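Local coordinates for protein Two-component system sensor histidine kinase (Bacteroides thetaiotaomicron, PDB 3OTT) that probably senses saccharides through its extracellular beta-propeller and beta-sandwich region and relays the signal by histidine kinase activity, at residues T662-N672 against I741-P749; N689-M698 against N721-L729. All coordinates share one frame; numbering follows the deposited sequence.

Interaction 1: residues T662-N672 against I741-P749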
loop_
_atom_site.group_PDB
_atom_site.type_symbol
_atom_site.label_atom_id
_atom_site.label_comp_id
_atom_site.label_asym_id
_atom_site.label_seq_id
_atom_site.Cartn_x
_atom_site.Cartn_y
_atom_site.Cartn_z
ATOM N N THR B 662 -27.873 8.715 10.823
ATOM C CA THR B 662 -28.680 9.902 10.646
ATOM C C THR B 662 -28.108 11.003 11.465
ATOM O O THR B 662 -27.771 10.794 12.622
ATOM C CB THR B 662 -30.141 9.716 11.109
ATOM O OG1 THR B 662 -30.563 8.392 10.823
ATOM C CG2 THR B 662 -31.021 10.606 10.294
ATOM N N ASN B 663 -28.037 12.173 10.849
ATOM C CA ASN B 663 -27.653 13.421 11.472
ATOM C C ASN B 663 -28.918 14.222 11.907
ATOM O O ASN B 663 -28.829 15.192 12.674
ATOM C CB ASN B 663 -26.845 14.243 10.432
ATOM C CG ASN B 663 -25.563 13.486 9.899
ATOM O OD1 ASN B 663 -25.284 13.477 8.677
ATOM N ND2 ASN B 663 -24.790 12.874 10.813
ATOM N N SER B 664 -30.083 13.830 11.384
ATOM C CA SER B 664 -31.315 14.612 11.518
ATOM C C SER B 664 -32.521 13.707 11.545
ATOM O O SER B 664 -32.775 12.944 10.599
ATOM C CB SER B 664 -31.484 15.578 10.355
ATOM O OG SER B 664 -30.676 16.726 10.527
ATOM N N ILE B 665 -33.264 13.797 12.630
ATOM C CA ILE B 665 -34.511 13.071 12.728
ATOM C C ILE B 665 -35.754 13.991 12.855
ATOM O O ILE B 665 -35.707 15.043 13.535
ATOM C CB ILE B 665 -34.424 11.994 13.838
ATOM C CG1 ILE B 665 -35.496 10.951 13.640
ATOM C CG2 ILE B 665 -34.421 12.551 15.244
ATOM C CD1 ILE B 665 -35.269 9.738 14.501
ATOM N N LYS B 666 -36.825 13.592 12.167
ATOM C CA LYS B 666 -38.133 14.252 12.216
ATOM C C LYS B 666 -39.175 13.358 12.868
ATOM O O LYS B 666 -39.437 12.299 12.349
ATOM C CB LYS B 666 -38.593 14.620 10.794
ATOM C CG LYS B 666 -38.212 16.030 10.375
ATOM C CD LYS B 666 -39.042 16.502 9.170
ATOM C CE LYS B 666 -38.065 16.983 8.049
ATOM N NZ LYS B 666 -38.663 17.339 6.696
ATOM N N LEU B 667 -39.754 13.783 13.996
ATOM C CA LEU B 667 -40.711 12.984 14.758
ATOM C C LEU B 667 -42.072 13.673 14.907
ATOM O O LEU B 667 -42.167 14.921 14.927
ATOM C CB LEU B 667 -40.168 12.674 16.156
ATOM C CG LEU B 667 -38.848 11.839 16.181
ATOM C CD1 LEU B 667 -38.264 11.784 17.538
ATOM C CD2 LEU B 667 -39.035 10.437 15.668
ATOM N N LYS B 668 -43.125 12.865 15.038
ATOM C CA LYS B 668 -44.418 13.413 15.356
ATOM C C LYS B 668 -44.523 13.949 16.798
ATOM O O LYS B 668 -43.696 13.616 17.680
ATOM C CB LYS B 668 -45.504 12.372 15.054
ATOM C CG LYS B 668 -45.597 12.017 13.562
ATOM C CD LYS B 668 -46.480 10.808 13.357
ATOM C CE LYS B 668 -46.394 10.275 11.935
ATOM N NZ LYS B 668 -46.213 8.755 11.897
ATOM N N TYR B 669 -45.595 14.709 17.043
ATOM C CA TYR B 669 -45.872 15.321 18.327
ATOM C C TYR B 669 -45.961 14.286 19.446
ATOM O O TYR B 669 -45.493 14.528 20.537
ATOM C CB TYR B 669 -47.165 16.203 18.249
ATOM C CG TYR B 669 -48.462 15.426 18.434
ATOM C CD1 TYR B 669 -48.933 14.592 17.424
ATOM C CD2 TYR B 669 -49.175 15.482 19.631
ATOM C CE1 TYR B 669 -50.074 13.845 17.583
ATOM C CE2 TYR B 669 -50.344 14.747 19.812
ATOM C CZ TYR B 669 -50.787 13.935 18.770
ATOM O OH TYR B 669 -51.942 13.187 18.872
ATOM N N ASP B 670 -46.545 13.129 19.179
ATOM C CA ASP B 670 -46.679 12.069 20.199
ATOM C C ASP B 670 -45.536 11.037 20.243
ATOM O O ASP B 670 -45.607 10.037 20.962
ATOM C CB ASP B 670 -48.018 11.344 20.078
ATOM C CG ASP B 670 -48.240 10.741 18.693
ATOM O OD1 ASP B 670 -47.574 11.172 17.717
ATOM O OD2 ASP B 670 -49.109 9.856 18.569
ATOM N N GLN B 671 -44.480 11.300 19.487
ATOM C CA GLN B 671 -43.259 10.534 19.569
ATOM C C GLN B 671 -42.273 11.409 20.321
ATOM O O GLN B 671 -41.197 11.758 19.812
ATOM C CB GLN B 671 -42.764 10.188 18.146
ATOM C CG GLN B 671 -43.745 9.284 17.389
ATOM C CD GLN B 671 -43.294 8.900 15.978
ATOM O OE1 GLN B 671 -42.907 9.736 15.178
ATOM N NE2 GLN B 671 -43.406 7.631 15.663
ATOM N N ASN B 672 -42.635 11.773 21.539
ATOM C CA ASN B 672 -41.846 12.780 22.250
ATOM C C ASN B 672 -41.245 12.275 23.569
ATOM O O ASN B 672 -40.761 13.082 24.390
ATOM C CB ASN B 672 -42.712 14.057 22.496
ATOM C CG ASN B 672 -43.939 13.755 23.325
ATOM O OD1 ASN B 672 -44.458 12.659 23.278
ATOM N ND2 ASN B 672 -44.379 14.703 24.097
ATOM N N ILE B 741 -23.384 14.697 17.268
ATOM C CA ILE B 741 -24.510 15.639 17.137
ATOM C C ILE B 741 -25.679 14.985 16.390
ATOM O O ILE B 741 -25.481 14.365 15.360
ATOM C CB ILE B 741 -24.020 16.912 16.409
ATOM C CG1 ILE B 741 -23.250 17.802 17.393
ATOM C CG2 ILE B 741 -25.161 17.655 15.740
ATOM C CD1 ILE B 741 -22.167 18.628 16.750
ATOM N N LEU B 742 -26.878 15.052 16.961
ATOM C CA LEU B 742 -28.109 14.595 16.292
ATOM C C LEU B 742 -29.099 15.719 16.317
ATOM O O LEU B 742 -29.475 16.114 17.403
ATOM C CB LEU B 742 -28.744 13.411 17.049
ATOM C CG LEU B 742 -30.063 12.886 16.436
ATOM C CD1 LEU B 742 -29.955 12.352 14.991
ATOM C CD2 LEU B 742 -30.747 11.914 17.348
ATOM N N ASN B 743 -29.530 16.258 15.172
ATOM C CA ASN B 743 -30.638 17.261 15.206
ATOM C C ASN B 743 -31.982 16.556 15.251
ATOM O O ASN B 743 -32.239 15.639 14.476
ATOM C CB ASN B 743 -30.615 18.210 14.030
ATOM C CG ASN B 743 -29.266 18.849 13.825
ATOM O OD1 ASN B 743 -28.837 19.682 14.615
ATOM N ND2 ASN B 743 -28.562 18.423 12.774
ATOM N N ILE B 744 -32.794 16.942 16.196
ATOM C CA ILE B 744 -34.143 16.408 16.376
ATOM C C ILE B 744 -35.241 17.443 16.104
ATOM O O ILE B 744 -35.225 18.537 16.685
ATOM C CB ILE B 744 -34.299 15.859 17.815
ATOM C CG1 ILE B 744 -33.163 14.789 18.129
ATOM C CG2 ILE B 744 -35.665 15.210 17.954
ATOM C CD1 ILE B 744 -32.971 14.526 19.667
ATOM N N ARG B 745 -36.190 17.128 15.221
ATOM C CA ARG B 745 -37.333 17.975 15.026
ATOM C C ARG B 745 -38.586 17.241 15.528
ATOM O O ARG B 745 -38.883 16.114 15.083
ATOM C CB ARG B 745 -37.467 18.391 13.574
ATOM C CG ARG B 745 -38.570 19.410 13.357
ATOM C CD ARG B 745 -38.784 19.768 11.876
ATOM N NE ARG B 745 -39.819 20.798 11.720
ATOM C CZ ARG B 745 -40.394 21.176 10.567
ATOM N NH1 ARG B 745 -40.047 20.611 9.403
ATOM N NH2 ARG B 745 -41.336 22.135 10.588
ATOM N N ILE B 746 -39.288 17.840 16.497
ATOM C CA ILE B 746 -40.592 17.343 16.900
ATOM C C ILE B 746 -41.704 18.210 16.262
ATOM O O ILE B 746 -41.740 19.434 16.515
ATOM C CB ILE B 746 -40.776 17.414 18.440
ATOM C CG1 ILE B 746 -39.596 16.727 19.159
ATOM C CG2 ILE B 746 -42.157 16.857 18.849
ATOM C CD1 ILE B 746 -39.827 15.360 19.524
ATOM N N LEU B 747 -42.601 17.592 15.479
ATOM C CA LEU B 747 -43.597 18.302 14.646
ATOM C C LEU B 747 -44.794 18.641 15.509
ATOM O O LEU B 747 -45.084 17.907 16.438
ATOM C CB LEU B 747 -44.024 17.446 13.448
ATOM C CG LEU B 747 -42.963 17.169 12.351
ATOM C CD1 LEU B 747 -43.330 15.948 11.504
ATOM C CD2 LEU B 747 -42.851 18.364 11.447
ATOM N N PRO B 748 -45.478 19.753 15.235
ATOM C CA PRO B 748 -46.705 20.067 15.996
ATOM C C PRO B 748 -47.824 19.077 15.690
ATOM O O PRO B 748 -47.797 18.472 14.637
ATOM C CB PRO B 748 -47.091 21.458 15.479
ATOM C CG PRO B 748 -46.473 21.517 14.076
ATOM C CD PRO B 748 -45.172 20.769 14.217
ATOM N N PRO B 749 -48.810 18.904 16.600
ATOM C CA PRO B 749 -49.994 18.030 16.319
ATOM C C PRO B 749 -50.665 18.247 14.961
ATOM O O PRO B 749 -51.144 17.287 14.341
ATOM C CB PRO B 749 -50.990 18.400 17.434
ATOM C CG PRO B 749 -50.384 19.602 18.147
ATOM C CD PRO B 749 -48.889 19.490 17.959
HETATM O O HOH W 1 -47.192 15.326 14.450
#
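N663 O receives two donors from N743: the backbone N at 2.8 Å, tilted 30° from the carbonyl plane, and the amide ND2, a weak bond at 3.2 Å. From there I665 and L667 each bond both ways to the residues flanking their partners, as in a parallel sheet: I665 N to N743 O and R745 N to I665 O, then L667 N to R745 O (2.7 Å) and L747 N to L667 O. N743 CG is anti to its own carbonyl carbon (chi1 -51°), which sets the amide beside the N663 carbonyl, while OD1 accepts from Q723 NE2 on the next strand. With an alanine here, Q723 NE2 would probably lose this acceptor and N663 O the weak ND2 donor.

Beyond the strand, K668 to Q671 form a type I turn. Q671 N closes it onto K668 O, and Q671 OE1 takes K668 N on an in-plane lone pair at 3.1 Å; Q671 NE2 is hydrogen-bonded to D655 OD2, which also forms a salt bridge with K668 NZ. Y669 N, poorly angled toward L747 O, is instead bridged to P748 O by a water. The Y669 ring carries P749 CA over one face, 4.1 Å from its centroid, and D670 CB over the opposite one.

Among the buried side chains, I665 CG2 lies alongside I744 CG1 at 3.9 Å, and I746 CD1 comes within 4.3 Å of L667 CB. On the other face K666 CG runs beside R745 CB at 4.0 Å, both chains exposed, with the like charges of K666 NZ and R745 NH1 close together. Strand 664-667 is the outermost of its sheet within this chain, joined in parallel to the last strand of a Y_Y_Y-type beta-sandwich domain.

Interaction 2: residues N689-M698 against N721-L729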
loop_
_atom_site.group_PDB
_atom_site.type_symbol
_atom_site.label_atom_id
_atom_site.label_comp_id
_atom_site.label_asym_id
_atom_site.label_seq_id
_atom_site.Cartn_x
_atom_site.Cartn_y
_atom_site.Cartn_z
ATOM N N ASN B 689 -15.487 4.103 29.126
ATOM C CA ASN B 689 -15.344 5.543 29.225
ATOM C C ASN B 689 -16.606 6.227 29.871
ATOM O O ASN B 689 -17.654 5.603 30.027
ATOM C CB ASN B 689 -15.056 6.101 27.839
ATOM C CG ASN B 689 -13.668 5.691 27.323
ATOM O OD1 ASN B 689 -12.673 5.875 27.999
ATOM N ND2 ASN B 689 -13.616 5.132 26.123
ATOM N N LYS B 690 -16.468 7.504 30.209
ATOM C CA LYS B 690 -17.510 8.321 30.816
ATOM C C LYS B 690 -17.978 9.381 29.833
ATOM O O LYS B 690 -17.170 9.976 29.129
ATOM C CB LYS B 690 -16.972 8.963 32.095
ATOM C CG LYS B 690 -16.919 7.987 33.264
ATOM C CD LYS B 690 -16.028 8.473 34.420
ATOM C CE LYS B 690 -16.085 7.444 35.574
ATOM N NZ LYS B 690 -15.110 7.702 36.709
ATOM N N PHE B 691 -19.289 9.599 29.770
ATOM C CA PHE B 691 -19.882 10.521 28.780
ATOM C C PHE B 691 -20.693 11.680 29.405
ATOM O O PHE B 691 -21.209 11.585 30.507
ATOM C CB PHE B 691 -20.698 9.719 27.719
ATOM C CG PHE B 691 -19.830 8.701 26.924
ATOM C CD1 PHE B 691 -19.165 9.086 25.792
ATOM C CD2 PHE B 691 -19.620 7.410 27.405
ATOM C CE1 PHE B 691 -18.319 8.196 25.109
ATOM C CE2 PHE B 691 -18.768 6.486 26.727
ATOM C CZ PHE B 691 -18.135 6.865 25.592
ATOM N N VAL B 692 -20.753 12.792 28.698
ATOM C CA VAL B 692 -21.597 13.899 29.059
ATOM C C VAL B 692 -22.520 14.135 27.880
ATOM O O VAL B 692 -22.209 13.753 26.735
ATOM C CB VAL B 692 -20.784 15.204 29.396
ATOM C CG1 VAL B 692 -20.207 15.147 30.822
ATOM C CG2 VAL B 692 -19.691 15.454 28.405
ATOM N N TYR B 693 -23.691 14.707 28.161
ATOM C CA TYR B 693 -24.670 14.981 27.118
ATOM C C TYR B 693 -25.471 16.196 27.468
ATOM O O TYR B 693 -25.612 16.548 28.662
ATOM C CB TYR B 693 -25.604 13.779 26.904
ATOM C CG TYR B 693 -26.565 13.465 28.033
ATOM C CD1 TYR B 693 -26.164 12.705 29.126
ATOM C CD2 TYR B 693 -27.873 13.903 27.987
ATOM C CE1 TYR B 693 -27.047 12.410 30.174
ATOM C CE2 TYR B 693 -28.783 13.637 29.035
ATOM C CZ TYR B 693 -28.367 12.894 30.112
ATOM O OH TYR B 693 -29.247 12.625 31.112
ATOM N N ARG B 694 -26.049 16.813 26.448
ATOM C CA ARG B 694 -26.962 17.934 26.648
ATOM C C ARG B 694 -27.906 18.015 25.456
ATOM O O ARG B 694 -27.529 17.636 24.335
ATOM C CB ARG B 694 -26.189 19.248 26.812
ATOM C CG ARG B 694 -25.383 19.634 25.591
ATOM C CD ARG B 694 -24.306 20.649 25.965
ATOM N NE ARG B 694 -24.877 21.973 26.241
ATOM C CZ ARG B 694 -24.340 22.850 27.082
ATOM N NH1 ARG B 694 -23.212 22.564 27.738
ATOM N NH2 ARG B 694 -24.922 24.017 27.272
ATOM N N LEU B 695 -29.129 18.492 25.689
ATOM C CA LEU B 695 -30.035 18.683 24.582
ATOM C C LEU B 695 -30.271 20.182 24.326
ATOM O O LEU B 695 -31.011 20.808 25.061
ATOM C CB LEU B 695 -31.364 17.908 24.830
ATOM C CG LEU B 695 -32.441 17.945 23.733
ATOM C CD1 LEU B 695 -31.923 17.270 22.498
ATOM C CD2 LEU B 695 -33.796 17.344 24.151
ATOM N N GLU B 696 -29.649 20.737 23.294
ATOM C CA GLU B 696 -29.863 22.129 22.915
ATOM C C GLU B 696 -31.331 22.407 22.641
ATOM O O GLU B 696 -31.961 21.688 21.887
ATOM C CB GLU B 696 -29.031 22.548 21.697
ATOM C CG GLU B 696 -27.558 22.866 22.007
ATOM C CD GLU B 696 -27.398 24.023 23.019
ATOM O OE1 GLU B 696 -28.136 25.060 22.915
ATOM O OE2 GLU B 696 -26.538 23.867 23.931
ATOM N N GLY B 697 -31.860 23.441 23.295
ATOM C CA GLY B 697 -33.285 23.775 23.225
ATOM C C GLY B 697 -34.017 23.370 24.507
ATOM O O GLY B 697 -35.220 23.634 24.671
ATOM N N MET B 698 -33.273 22.748 25.421
ATOM C CA MET B 698 -33.844 22.162 26.626
ATOM C C MET B 698 -32.847 22.433 27.716
ATOM O O MET B 698 -33.130 23.228 28.605
ATOM C CB MET B 698 -34.118 20.666 26.430
ATOM C CG MET B 698 -34.629 19.881 27.660
ATOM S SD MET B 698 -36.174 20.535 28.293
ATOM C CE MET B 698 -37.303 20.168 26.928
ATOM N N ASN B 721 -37.364 22.331 17.593
ATOM C CA ASN B 721 -36.071 21.900 17.182
ATOM C C ASN B 721 -35.154 21.740 18.380
ATOM O O ASN B 721 -35.099 22.619 19.252
ATOM C CB ASN B 721 -35.511 22.935 16.229
ATOM C CG ASN B 721 -36.201 22.895 14.865
ATOM O OD1 ASN B 721 -36.047 21.946 14.110
ATOM N ND2 ASN B 721 -36.922 23.936 14.532
ATOM N N TYR B 722 -34.449 20.616 18.420
ATOM C CA TYR B 722 -33.456 20.310 19.464
ATOM C C TYR B 722 -32.213 19.745 18.775
ATOM O O TYR B 722 -32.260 19.400 17.577
ATOM C CB TYR B 722 -33.986 19.289 20.487
ATOM C CG TYR B 722 -35.317 19.649 21.061
ATOM C CD1 TYR B 722 -36.507 19.135 20.515
ATOM C CD2 TYR B 722 -35.407 20.502 22.155
ATOM C CE1 TYR B 722 -37.735 19.477 21.044
ATOM C CE2 TYR B 722 -36.639 20.846 22.699
ATOM C CZ TYR B 722 -37.777 20.336 22.133
ATOM O OH TYR B 722 -38.965 20.686 22.665
ATOM N N GLN B 723 -31.121 19.667 19.520
ATOM C CA GLN B 723 -29.879 19.076 19.016
ATOM C C GLN B 723 -29.267 18.349 20.210
ATOM O O GLN B 723 -28.979 18.984 21.211
ATOM C CB GLN B 723 -28.934 20.169 18.470
ATOM C CG GLN B 723 -27.622 19.654 17.966
ATOM C CD GLN B 723 -26.685 20.754 17.486
ATOM O OE1 GLN B 723 -26.094 21.469 18.294
ATOM N NE2 GLN B 723 -26.512 20.867 16.161
ATOM N N LEU B 724 -29.099 17.029 20.097
ATOM C CA LEU B 724 -28.475 16.248 21.128
ATOM C C LEU B 724 -26.956 16.241 20.904
ATOM O O LEU B 724 -26.463 15.848 19.835
ATOM C CB LEU B 724 -28.936 14.826 20.962
ATOM C CG LEU B 724 -29.176 13.872 22.093
ATOM C CD1 LEU B 724 -28.862 12.460 21.612
ATOM C CD2 LEU B 724 -28.551 14.235 23.450
ATOM N N ILE B 725 -26.213 16.640 21.920
ATOM C CA ILE B 725 -24.773 16.634 21.812
ATOM C C ILE B 725 -24.197 15.656 22.834
ATOM O O ILE B 725 -24.514 15.732 24.022
ATOM C CB ILE B 725 -24.204 18.051 21.986
ATOM C CG1 ILE B 725 -24.815 18.993 20.926
ATOM C CG2 ILE B 725 -22.670 18.054 21.941
ATOM C CD1 ILE B 725 -24.562 20.534 21.225
ATOM N N ILE B 726 -23.411 14.697 22.358
ATOM C CA ILE B 726 -22.860 13.692 23.234
ATOM C C ILE B 726 -21.349 13.736 23.156
ATOM O O ILE B 726 -20.810 13.847 22.069
ATOM C CB ILE B 726 -23.376 12.292 22.859
ATOM C CG1 ILE B 726 -24.911 12.264 22.930
ATOM C CG2 ILE B 726 -22.779 11.234 23.786
ATOM C CD1 ILE B 726 -25.512 11.020 22.260
ATOM N N SER B 727 -20.644 13.685 24.279
ATOM C CA SER B 727 -19.164 13.777 24.224
ATOM C C SER B 727 -18.513 12.941 25.298
ATOM O O SER B 727 -19.052 12.800 26.374
ATOM C CB SER B 727 -18.716 15.266 24.318
ATOM O OG SER B 727 -17.316 15.385 24.112
ATOM N N LYS B 728 -17.349 12.378 25.002
ATOM C CA LYS B 728 -16.567 11.637 25.978
ATOM C C LYS B 728 -16.054 12.603 27.016
ATOM O O LYS B 728 -15.589 13.670 26.653
ATOM C CB LYS B 728 -15.336 10.994 25.320
ATOM C CG LYS B 728 -14.710 9.849 26.189
ATOM C CD LYS B 728 -13.188 9.684 26.076
ATOM C CE LYS B 728 -12.731 9.358 24.659
ATOM N NZ LYS B 728 -11.449 8.578 24.631
ATOM N N LEU B 729 -16.108 12.215 28.287
ATOM C CA LEU B 729 -15.459 12.959 29.372
ATOM C C LEU B 729 -13.948 12.692 29.359
ATOM O O LEU B 729 -13.490 11.563 29.542
ATOM C CB LEU B 729 -16.088 12.610 30.729
ATOM C CG LEU B 729 -15.856 13.521 31.932
ATOM C CD1 LEU B 729 -16.527 14.909 31.745
ATOM C CD2 LEU B 729 -16.346 12.840 33.223
#
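Strands 691-696 and 721-728 run antiparallel, their axes 4.5 Å apart at closest and 165° between directions, with V692-S727, R694-I725 and E696-Q723 as hydrogen-bonded pairs that each make both bonds, the one from I725 N to R694 O nearly straight (176° at the hydrogen), and with L729 N reaching K690 O at 2.6 Å at one end.

The Y722 ring turns its edge to E696 O and G697 O, while L695 CD1 presses on Y722 CB at 3.5 Å. L695 CG stands opposite its backbone N across the first torsion (chi1 -178°), carrying the branched end toward that tyrosine. G697 follows with positive phi; a beta carbon there would clash with Y722 CD2. Y722 OH is hydrogen-bonded to S718 O.

These are adjoining strands of one sheet of the Y_Y_Y beta-sandwich, whose inner face L695, L724 and I726 help to build: strands 674-679 and 711-714 of the facing sheet pack against them. F691 also rests there, on L678, its CD1 oblique to K728 CA at 3.6 Å.

The other face mixes apolar and charged groups. R694 CG lies beside I725 CB at 4.1 Å; its NE forms a salt bridge with E696 OE2 through a weak hydrogen bond, and W702 adds a cation-pi partner. E696 CG meets I725 CD1 at 3.9 Å. V692 CG1 and L729 CD1 cross at about a right angle, 3.8 Å apart.

Both contacts belong to one mixed five-stranded sheet, ordered 664-667, 740-746, 720-728, 691-696, 703-704. Their centres lie 16 Å apart, and interaction 2 is nested within the chain excursion that interaction 1 closes. They join where strands 740-746 and 720-728 pair: Y722 N to I744 O and L724 N to L742 O are probable hydrogen bonds. Each contact is partly buried, with an inner face that meets F676 of the facing sheet through L742 and I744 in one and L724 in the other. Interaction 1 is the parallel pairing at the sheet's edge, with a water bridging its turn to the other segment; interaction 2 is antiparallel and further in, its outer face bearing an arginine-glutamate pair.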